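Local coordinates for cytolethal distending toxin subunit B (Escherichia coli, PDB 2F1N), which nicks DNA as the endonuclease subunit of a three-part toxin, very probably damaging the DNA of intoxicated cells and so arresting them at G2/M, at residues 22-27 with 252-257; 64-69 with 79-84; 138-143 with 176-181; 155-160 with 191-196. All coordinates share one frame; numbering follows the deposited sequence.

Contact 1. Residues 22-27 with 252-257; sequences NLQGAS and SDHFPV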
# COMPACT_ATOMS: atom_id res chain seq x y z
N ASN A 22 -6.30 3.51 5.11
CA ASN A 22 -5.73 3.94 6.36
C ASN A 22 -6.82 3.65 7.40
O ASN A 22 -7.90 4.27 7.39
CB ASN A 22 -5.44 5.45 6.28
CG ASN A 22 -4.93 6.06 7.58
OD1 ASN A 22 -5.18 5.54 8.64
ND2 ASN A 22 -4.25 7.19 7.49
N LEU A 23 -6.58 2.66 8.23
CA LEU A 23 -7.66 2.21 9.10
C LEU A 23 -7.64 2.90 10.45
O LEU A 23 -8.53 2.61 11.28
CB LEU A 23 -7.74 0.69 9.18
CG LEU A 23 -6.62 -0.19 9.72
CD1 LEU A 23 -6.65 -0.14 11.26
CD2 LEU A 23 -6.78 -1.62 9.25
N GLN A 24 -6.71 3.84 10.65
CA GLN A 24 -6.67 4.68 11.85
C GLN A 24 -6.76 3.81 13.09
O GLN A 24 -7.57 4.07 14.00
CB GLN A 24 -7.81 5.71 11.79
CG GLN A 24 -7.51 6.81 10.79
CD GLN A 24 -8.43 8.05 10.99
OE1 GLN A 24 -9.62 7.91 11.32
NE2 GLN A 24 -7.86 9.24 10.85
N GLY A 25 -5.88 2.80 13.12
CA GLY A 25 -5.89 1.77 14.12
C GLY A 25 -4.83 2.08 15.15
O GLY A 25 -3.93 2.90 14.93
N ALA A 26 -4.92 1.37 16.27
CA ALA A 26 -4.00 1.51 17.37
C ALA A 26 -3.70 0.08 17.77
O ALA A 26 -4.58 -0.78 17.68
CB ALA A 26 -4.68 2.22 18.54
N SER A 27 -2.47 -0.17 18.22
CA SER A 27 -2.03 -1.55 18.47
C SER A 27 -2.90 -2.34 19.45
O SER A 27 -3.06 -3.54 19.33
CB SER A 27 -0.54 -1.62 18.83
OG SER A 27 -0.13 -0.48 19.58
N SER A 252 -13.04 4.49 11.06
CA SER A 252 -11.98 5.25 10.35
C SER A 252 -12.53 6.42 9.54
O SER A 252 -13.54 6.29 8.84
CB SER A 252 -11.12 4.40 9.37
OG SER A 252 -10.03 5.22 8.91
N ASP A 253 -11.81 7.54 9.57
CA ASP A 253 -12.22 8.71 8.81
C ASP A 253 -11.75 8.60 7.36
O ASP A 253 -12.09 9.46 6.55
CB ASP A 253 -11.68 9.99 9.44
CG ASP A 253 -12.27 10.24 10.83
OD1 ASP A 253 -13.34 9.72 11.16
OD2 ASP A 253 -11.72 11.02 11.63
N HIS A 254 -10.97 7.55 7.04
CA HIS A 254 -10.57 7.29 5.65
C HIS A 254 -11.34 6.14 5.06
O HIS A 254 -11.66 5.15 5.73
CB HIS A 254 -9.05 6.96 5.59
CG HIS A 254 -8.18 8.12 5.95
ND1 HIS A 254 -7.50 8.85 5.01
CD2 HIS A 254 -7.88 8.67 7.15
CE1 HIS A 254 -6.80 9.80 5.62
NE2 HIS A 254 -7.02 9.71 6.92
N PHE A 255 -11.62 6.24 3.77
CA PHE A 255 -12.35 5.20 3.07
C PHE A 255 -11.34 4.40 2.27
O PHE A 255 -10.36 4.98 1.81
CB PHE A 255 -13.29 5.86 2.08
CG PHE A 255 -14.07 7.02 2.64
CD1 PHE A 255 -14.64 6.98 3.91
CD2 PHE A 255 -14.24 8.17 1.87
CE1 PHE A 255 -15.34 8.08 4.42
CE2 PHE A 255 -14.94 9.28 2.37
CZ PHE A 255 -15.50 9.22 3.63
N PRO A 256 -11.58 3.10 2.12
CA PRO A 256 -10.74 2.26 1.26
C PRO A 256 -10.91 2.68 -0.16
O PRO A 256 -12.05 3.05 -0.61
CB PRO A 256 -11.33 0.84 1.41
CG PRO A 256 -12.32 0.93 2.49
CD PRO A 256 -12.67 2.35 2.77
N VAL A 257 -9.80 2.61 -0.88
CA VAL A 257 -9.77 3.07 -2.28
C VAL A 257 -9.25 1.94 -3.09
O VAL A 257 -8.15 1.41 -2.78
CB VAL A 257 -8.88 4.33 -2.44
CG1 VAL A 257 -8.73 4.70 -3.93
CG2 VAL A 257 -9.54 5.52 -1.70
O HOH W 1 -7.86 4.99 2.96
O HOH W 2 -5.44 11.01 9.24

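Contact 2. Residues 64-69 with 79-84; sequences VDTGRV and ELIWNL. Unlike the reference sequence in segment 64-69: Arg68 (reference Thr), Val69 (reference Leu).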
# COMPACT_ATOMS: atom_id res chain seq x y z
N VAL A 64 0.14 -15.82 11.96
CA VAL A 64 1.34 -16.41 12.60
C VAL A 64 2.60 -16.13 11.78
O VAL A 64 2.62 -16.44 10.59
CB VAL A 64 1.16 -17.94 12.74
CG1 VAL A 64 2.41 -18.60 13.36
CG2 VAL A 64 -0.06 -18.27 13.55
N ASP A 65 3.64 -15.57 12.40
CA ASP A 65 4.93 -15.31 11.72
C ASP A 65 5.46 -16.59 11.10
O ASP A 65 5.51 -17.64 11.76
CB ASP A 65 5.97 -14.87 12.78
CG ASP A 65 7.20 -14.16 12.18
OD1 ASP A 65 7.65 -14.38 11.00
OD2 ASP A 65 7.81 -13.31 12.88
N THR A 66 5.90 -16.51 9.85
CA THR A 66 6.45 -17.69 9.19
C THR A 66 7.91 -17.93 9.53
O THR A 66 8.43 -19.01 9.24
CB THR A 66 6.40 -17.49 7.67
OG1 THR A 66 7.12 -16.29 7.36
CG2 THR A 66 4.96 -17.23 7.21
N GLY A 67 8.57 -16.90 10.05
CA GLY A 67 9.99 -16.92 10.37
C GLY A 67 10.83 -16.53 9.15
O GLY A 67 12.07 -16.59 9.21
N ARG A 68 10.18 -16.06 8.08
CA ARG A 68 10.93 -15.65 6.88
C ARG A 68 12.00 -14.60 7.24
O ARG A 68 11.73 -13.62 8.01
CB ARG A 68 9.97 -15.07 5.82
CG ARG A 68 10.67 -14.55 4.57
CD ARG A 68 9.66 -14.18 3.51
NE ARG A 68 10.25 -13.73 2.24
CZ ARG A 68 9.57 -13.66 1.11
NH1 ARG A 68 8.25 -14.03 1.04
NH2 ARG A 68 10.23 -13.23 0.03
N VAL A 69 13.22 -14.80 6.73
CA VAL A 69 14.30 -13.81 6.96
C VAL A 69 14.24 -12.71 5.91
O VAL A 69 14.37 -12.96 4.71
CB VAL A 69 15.71 -14.48 7.13
CG1 VAL A 69 15.64 -15.67 8.11
CG2 VAL A 69 16.22 -14.96 5.85
N GLU A 79 6.78 -11.37 8.03
CA GLU A 79 5.79 -12.04 7.18
C GLU A 79 4.95 -12.94 8.07
O GLU A 79 5.50 -13.74 8.82
CB GLU A 79 6.49 -12.94 6.15
CG GLU A 79 5.53 -13.75 5.30
CD GLU A 79 6.33 -14.62 4.34
OE1 GLU A 79 6.93 -15.64 4.77
OE2 GLU A 79 6.41 -14.21 3.17
N LEU A 80 3.62 -12.80 7.97
CA LEU A 80 2.68 -13.65 8.70
C LEU A 80 1.74 -14.39 7.76
O LEU A 80 1.38 -13.85 6.70
CB LEU A 80 1.85 -12.80 9.72
CG LEU A 80 2.53 -11.55 10.31
CD1 LEU A 80 1.47 -10.57 10.88
CD2 LEU A 80 3.52 -11.94 11.40
N ILE A 81 1.36 -15.62 8.11
CA ILE A 81 0.32 -16.28 7.37
C ILE A 81 -0.97 -16.19 8.17
O ILE A 81 -0.99 -16.42 9.38
CB ILE A 81 0.71 -17.76 7.00
CG1 ILE A 81 1.71 -17.71 5.86
CG2 ILE A 81 -0.51 -18.56 6.44
CD1 ILE A 81 2.41 -19.07 5.49
N TRP A 82 -2.04 -15.87 7.45
CA TRP A 82 -3.35 -15.66 8.10
C TRP A 82 -4.32 -16.62 7.45
O TRP A 82 -4.71 -16.48 6.27
CB TRP A 82 -3.78 -14.18 7.95
CG TRP A 82 -5.06 -13.78 8.66
CD1 TRP A 82 -5.68 -14.40 9.73
CD2 TRP A 82 -5.84 -12.62 8.36
NE1 TRP A 82 -6.80 -13.69 10.10
CE2 TRP A 82 -6.91 -12.58 9.29
CE3 TRP A 82 -5.72 -11.59 7.41
CZ2 TRP A 82 -7.89 -11.56 9.26
CZ3 TRP A 82 -6.69 -10.54 7.40
CH2 TRP A 82 -7.75 -10.55 8.34
N ASN A 83 -4.70 -17.64 8.23
CA ASN A 83 -5.60 -18.68 7.71
C ASN A 83 -7.02 -18.16 7.83
O ASN A 83 -7.44 -17.79 8.91
CB ASN A 83 -5.44 -19.99 8.51
CG ASN A 83 -6.15 -21.19 7.85
OD1 ASN A 83 -7.12 -21.03 7.13
ND2 ASN A 83 -5.64 -22.39 8.10
N LEU A 84 -7.75 -18.11 6.72
CA LEU A 84 -9.05 -17.42 6.70
C LEU A 84 -10.22 -18.40 6.73
O LEU A 84 -11.35 -18.02 7.06
CB LEU A 84 -9.18 -16.53 5.46
CG LEU A 84 -8.22 -15.33 5.35
CD1 LEU A 84 -8.41 -14.59 4.06
CD2 LEU A 84 -8.44 -14.36 6.55
O HOH W 3 9.14 -12.77 9.09

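Contact 3. Residues 138-143 with 176-181; sequences IGNDAF and QALNWM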
# COMPACT_ATOMS: atom_id res chain seq x y z
N ILE A 138 5.67 -9.40 -6.66
CA ILE A 138 5.07 -10.66 -7.09
C ILE A 138 5.34 -10.69 -8.58
O ILE A 138 4.82 -9.83 -9.32
CB ILE A 138 3.58 -10.67 -6.80
CG1 ILE A 138 3.36 -10.70 -5.27
CG2 ILE A 138 2.90 -11.93 -7.39
CD1 ILE A 138 2.02 -10.18 -4.92
N GLY A 139 6.19 -11.61 -9.02
CA GLY A 139 6.54 -11.61 -10.45
C GLY A 139 7.21 -10.31 -10.85
O GLY A 139 8.14 -9.81 -10.21
N ASN A 140 6.69 -9.71 -11.92
CA ASN A 140 7.29 -8.52 -12.49
C ASN A 140 6.70 -7.20 -11.96
O ASN A 140 6.96 -6.15 -12.54
CB ASN A 140 7.02 -8.58 -13.99
CG ASN A 140 7.93 -7.74 -14.77
OD1 ASN A 140 9.16 -7.94 -14.75
ND2 ASN A 140 7.35 -6.77 -15.51
N ASP A 141 5.93 -7.28 -10.86
CA ASP A 141 5.22 -6.13 -10.32
C ASP A 141 5.57 -5.95 -8.84
O ASP A 141 5.75 -6.94 -8.14
CB ASP A 141 3.74 -6.41 -10.43
CG ASP A 141 3.29 -6.62 -11.86
OD1 ASP A 141 3.53 -5.74 -12.68
OD2 ASP A 141 2.68 -7.62 -12.23
N ALA A 142 5.67 -4.70 -8.40
CA ALA A 142 5.98 -4.41 -7.02
C ALA A 142 4.89 -3.50 -6.47
O ALA A 142 4.42 -2.57 -7.14
CB ALA A 142 7.36 -3.74 -6.94
N PHE A 143 4.53 -3.72 -5.19
CA PHE A 143 3.47 -2.92 -4.60
C PHE A 143 3.96 -2.42 -3.24
O PHE A 143 4.52 -3.22 -2.50
CB PHE A 143 2.26 -3.82 -4.38
CG PHE A 143 1.72 -4.40 -5.66
CD1 PHE A 143 0.79 -3.68 -6.42
CD2 PHE A 143 2.18 -5.63 -6.11
CE1 PHE A 143 0.30 -4.21 -7.64
CE2 PHE A 143 1.68 -6.18 -7.32
CZ PHE A 143 0.75 -5.46 -8.05
N GLN A 176 15.32 -3.34 -12.74
CA GLN A 176 15.19 -1.93 -13.13
C GLN A 176 13.85 -1.68 -13.81
O GLN A 176 13.30 -0.60 -13.70
CB GLN A 176 16.34 -1.47 -14.08
CG GLN A 176 17.75 -1.42 -13.45
CD GLN A 176 18.85 -1.38 -14.52
OE1 GLN A 176 18.67 -0.73 -15.55
NE2 GLN A 176 19.97 -2.07 -14.28
N ALA A 177 13.33 -2.69 -14.51
CA ALA A 177 12.12 -2.55 -15.31
C ALA A 177 10.87 -3.12 -14.70
O ALA A 177 9.88 -3.33 -15.41
CB ALA A 177 12.36 -3.16 -16.79
N LEU A 178 10.87 -3.37 -13.40
CA LEU A 178 9.65 -3.84 -12.73
C LEU A 178 8.57 -2.76 -12.81
O LEU A 178 8.84 -1.54 -12.79
CB LEU A 178 9.97 -4.18 -11.26
CG LEU A 178 10.91 -5.38 -10.99
CD1 LEU A 178 11.30 -5.44 -9.46
CD2 LEU A 178 10.29 -6.75 -11.44
N ASN A 179 7.32 -3.18 -12.94
CA ASN A 179 6.23 -2.24 -12.83
C ASN A 179 5.90 -2.08 -11.36
O ASN A 179 5.62 -3.06 -10.71
CB ASN A 179 5.00 -2.75 -13.57
CG ASN A 179 5.25 -2.82 -15.08
OD1 ASN A 179 5.62 -1.84 -15.68
ND2 ASN A 179 5.07 -4.00 -15.67
N TRP A 180 5.93 -0.84 -10.87
CA TRP A 180 5.67 -0.61 -9.43
C TRP A 180 4.42 0.22 -9.19
O TRP A 180 4.00 1.04 -10.05
CB TRP A 180 6.89 0.00 -8.75
CG TRP A 180 7.58 1.16 -9.44
CD1 TRP A 180 8.71 1.06 -10.21
CD2 TRP A 180 7.25 2.56 -9.39
NE1 TRP A 180 9.10 2.31 -10.63
CE2 TRP A 180 8.25 3.25 -10.13
CE3 TRP A 180 6.23 3.32 -8.74
CZ2 TRP A 180 8.25 4.66 -10.30
CZ3 TRP A 180 6.24 4.73 -8.90
CH2 TRP A 180 7.25 5.38 -9.65
N MET A 181 3.82 0.03 -8.00
CA MET A 181 2.66 0.81 -7.65
C MET A 181 2.81 1.18 -6.18
O MET A 181 3.05 0.30 -5.37
CB MET A 181 1.36 0.02 -7.84
CG MET A 181 0.18 0.95 -7.62
SD MET A 181 -1.44 0.19 -7.78
CE MET A 181 -1.36 -0.46 -9.45
O HOH W 4 8.78 -5.04 -17.23

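Contact 4. Residues 155-160 with 191-196; sequences DAPALV and ADLEMN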
# COMPACT_ATOMS: atom_id res chain seq x y z
N ASP A 155 6.46 14.89 2.83
CA ASP A 155 7.40 13.98 2.18
C ASP A 155 6.85 13.13 1.02
O ASP A 155 7.57 12.27 0.45
CB ASP A 155 8.06 13.11 3.24
CG ASP A 155 7.06 12.30 4.08
OD1 ASP A 155 5.87 12.72 4.28
OD2 ASP A 155 7.43 11.22 4.62
N ALA A 156 5.60 13.39 0.63
CA ALA A 156 5.02 12.56 -0.45
C ALA A 156 5.86 12.54 -1.73
O ALA A 156 6.12 11.43 -2.26
CB ALA A 156 3.55 12.93 -0.75
N PRO A 157 6.29 13.68 -2.29
CA PRO A 157 7.09 13.61 -3.54
C PRO A 157 8.39 12.80 -3.35
O PRO A 157 8.77 12.02 -4.23
CB PRO A 157 7.42 15.07 -3.84
CG PRO A 157 6.27 15.88 -3.21
CD PRO A 157 6.02 15.09 -1.91
N ALA A 158 9.06 13.00 -2.23
CA ALA A 158 10.30 12.27 -1.93
C ALA A 158 10.09 10.77 -1.76
O ALA A 158 10.98 9.97 -2.13
CB ALA A 158 10.93 12.86 -0.63
N LEU A 159 8.95 10.36 -1.17
CA LEU A 159 8.61 8.93 -1.13
C LEU A 159 8.50 8.32 -2.54
O LEU A 159 9.01 7.23 -2.79
CB LEU A 159 7.30 8.69 -0.38
CG LEU A 159 7.46 8.95 1.13
CD1 LEU A 159 6.04 9.05 1.82
CD2 LEU A 159 8.32 7.88 1.80
N VAL A 160 7.80 9.02 -3.42
CA VAL A 160 7.62 8.52 -4.79
C VAL A 160 8.99 8.46 -5.45
O VAL A 160 9.31 7.48 -6.14
CB VAL A 160 6.68 9.39 -5.62
CG1 VAL A 160 6.59 8.87 -7.09
CG2 VAL A 160 5.26 9.40 -5.02
N ALA A 191 -3.03 16.32 -7.67
CA ALA A 191 -2.32 17.35 -8.44
C ALA A 191 -1.20 18.02 -7.66
O ALA A 191 -0.18 18.44 -8.25
CB ALA A 191 -3.32 18.40 -9.00
N ASP A 192 -1.37 18.14 -6.33
CA ASP A 192 -0.34 18.68 -5.49
C ASP A 192 0.91 17.82 -5.43
O ASP A 192 2.01 18.33 -5.37
CB ASP A 192 -0.86 18.94 -4.07
CG ASP A 192 0.06 19.77 -3.28
OD1 ASP A 192 0.23 20.97 -3.63
OD2 ASP A 192 0.68 19.36 -2.28
N LEU A 193 0.74 16.50 -5.42
CA LEU A 193 1.88 15.61 -5.55
C LEU A 193 2.52 15.71 -6.97
O LEU A 193 3.73 15.85 -7.07
CB LEU A 193 1.41 14.17 -5.34
CG LEU A 193 2.47 13.09 -5.49
CD1 LEU A 193 3.70 13.32 -4.53
CD2 LEU A 193 1.76 11.75 -5.18
N GLU A 194 1.70 15.66 -8.02
CA GLU A 194 2.21 15.56 -9.40
C GLU A 194 3.13 16.74 -9.72
O GLU A 194 4.23 16.55 -10.27
CB GLU A 194 1.03 15.49 -10.41
CG GLU A 194 1.46 15.52 -11.88
CD GLU A 194 2.19 14.25 -12.33
OE1 GLU A 194 2.28 13.27 -11.54
OE2 GLU A 194 2.67 14.22 -13.49
N MET A 195 2.70 17.95 -9.33
CA MET A 195 3.43 19.20 -9.66
C MET A 195 4.76 19.37 -8.90
O MET A 195 5.59 20.23 -9.25
CB MET A 195 2.55 20.45 -9.54
CG MET A 195 2.53 21.09 -8.15
SD MET A 195 1.18 22.26 -7.89
CE MET A 195 1.90 23.80 -8.08
N ASN A 196 4.93 18.57 -7.85
CA ASN A 196 6.12 18.56 -7.02
C ASN A 196 7.06 17.37 -7.25
O ASN A 196 8.03 17.19 -6.53
CB ASN A 196 5.70 18.78 -5.56
CG ASN A 196 5.28 20.23 -5.33
OD1 ASN A 196 6.13 21.10 -5.43
ND2 ASN A 196 3.99 20.48 -5.07

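Contact 1. Residues 22-27 with 252-257
Asn22 lies flat over one face of the His254 imidazole, the amide and ring planes only 11° apart. CG, anti to the backbone N (chi1 175°), is placed over the ring, and the side chain can be followed atom by atom. CB sits above the face in a CH-pi contact, 4.1 Å from the ring centroid of His254. CG comes next, 4.0 Å from His254 CD2. At the tip ND2 is offset toward the rim, 3.8 Å from His254 NE2, and gives its hydrogens to the carboxylates of Glu55 and Asp185. OD1 turns back to accept from Gln24 N, closing an Asx turn. Gln24 meets the same imidazole at its edge, its amide plane steeply inclined to the ring, and one water bridges Gln24 NE2, weakly, and His254 NE2. The other end of that amide, Gln24 OE1, receives Asp253 N at 2.8 Å along a nearly straight N-H, although the donor stands 54° above the carbonyl plane. Ser252 OG ties both backbones together: it donates to Asn22 O over 2.8 Å and accepts from His254 N in an ST turn. A second water joins Asn22 N to Phe255 O. His254 ND1 is held by Asp222 OD2, which fixes the rotation of the ring. The Ser-Asp-His sequence of 252-254 is a signature of the endonuclease/exonuclease/phosphatase family, and its meeting with Asn22 of strand 18-25, among acidic side chains, is consistent with the active-site end of the DNase I-like fold.

Contact 2. Residues 64-69 with 79-84
Thr66 OG1 meets the Glu79 carboxylate with the help of two first torsions: Glu79 CG is anti to the backbone N (chi1 176°), and Thr66 OG1 stands between its own backbone N and carbonyl carbon (chi1 57°). Both residues lie at one end of a short antiparallel ladder in which strand 64-65 forms the edge of the larger sheet of the DNase I-like sandwich, paired with strand 78-83. Val64 and Ile81 are the hydrogen-bonded pair, each N bonded to the other's O, and Asp65 and Leu80 the non-hydrogen-bonded pair, where Leu80 CD2 lies 3.7 Å from Asp65 CA. Past the ladder, Thr66 N still bonds to Glu79 O. The Glu79 carboxylate then grips the turn with both oxygens. OE1 accepts from Thr66 OG1 at 2.7 Å on its anti lone pair. OE2 is met on its syn side by Arg68 NH1, 2.8 Å away, in a salt bridge whose guanidinium and carboxylate planes stand 70° apart; Tyr96 OH bonds to this same oxygen. Arg68 NH1 is also bonded to Ala117 O, so the extended arginine side chain links the turn to a second loop. The Thr66 methyl packs against Ile81, with CG2 3.6 Å from Ile81 CG1. Within the turn, Asp65 OD1 accepts from Gly67 N and Thr66 OG1 from Arg68 N, an Asx turn followed at once by an ST turn. Asp65 OD1 also approaches Glu79 O, two acceptors that cannot bond. A water bridges the two segments here, donating to Asp65 OD1 and Arg68 O and accepting from Glu79 N, each at 2.9 Å.

Contact 3. Residues 138-143 with 176-181
Asn140 O accepts from Asn179 N at 3.0 Å, in the plane of its carbonyl, and so begins the pairing of two parallel strands. From there the backbone bonds alternate between the chains. Asn179 O receives Ala142 N at 2.8 Å, and Ala142 O receives Met181 N at the same length, nearly along the C=O axis. Asp141 CA also approaches Asn179 O, to 3.1 Å. The side-chain amides find their partners beyond the pair. Asn140 ND2 and Asn179 ND2 lie close together, both donating to Asp12 OD2, their amide planes almost perpendicular. Asn140 ND2 also donates to a water 2.8 Å away, and this water passes a hydrogen on to Ala177 O. Asn228 ND2 supplies Ala177 O and Asn179 OD1. Asp141 and Asn179 run side by side, pointing the same way, with Asp141 OD1 3.4 Å from Asn179 CB; Asp12 lies near this carboxylate, and the two like charges would be expected to raise the proton affinity of one of them. Phe143 CD1 rests 4.0 Å from Met181 CB, while Ala142 and Trp180 meet through their CB atoms on the other face, beneath helix 156-168. The indole NH of Trp180 is satisfied by Ser229 OG. A type II' turn from Ile138 to Asp141 links strands 133-138 and 141-147 into a hairpin. Adjacent parallel strands 141-147 and 179-183, joined by a connection that holds helix 156-168 and the short helix 173-176, make a beta-alpha-beta crossover in the smaller sheet of the DNase I-like sandwich.

Contact 4. Residues 155-160 with 191-196
Leu193 CD1 is set against the first turn of helix 156-168, where it meets the backbone as well as side chains. It approaches Pro157 N to 3.4 Å and Ala156 CB to 3.8 Å, and lies 3.9 Å from Pro157 CG. The other methyl, CD2, faces Val160 CG2 one turn further on, at a looser 4.2 Å. A chi2 of 56° directs CD1 to Ala156 and Pro157. Beside this apolar patch, Pro157 and Asn196 lie side by side and point the same way, with Pro157 CG 3.8 Å from Asn196 CB; Asn196 O comes within 3.5 Å of Pro157 CB. No hydrogen bond joins the two segments; the association rests on van der Waals packing. The next shell holds the Asn196 end in place. Its ND2 donates to Asp192 O at 2.9 Å, in the planes of both the amide and the carbonyl and with an N-H...O angle of 165°. Asp192 is in turn paired with Arg188 in a salt bridge, and Arg188 also touches Pro157 and Asn196. Arg188 and residues 191-196 all lie in the nuclear localization signal, part of which is packed here against the body of the fold. Leu193 is wedged between the start of helix 156-168 and the smaller sheet, touching Tyr223 and Val225 of strand 222-228 and Ile207 of strand 205-208, while Val160 rests on Val225 too.

In the fold
Contacts 1 and 2 reach the same large sheet but different parts of it: contact 1 is a mostly buried polar network of hydrogen bonds and a stacked amide, whereas contact 2 is a partly exposed edge ladder closed by a salt bridge. Contacts 3 and 4 both involve the smaller sheet and its helical cover. Strand 141-147 leads into helix 156-168 and strand 179-183 into helix 190-194, so their segments alternate along the chain. Backbone pairing dominates contact 3, apolar packing contact 4. The centres of contacts 2 and 4 are about 33 Å apart, and contact 1 encloses all the others along the chain.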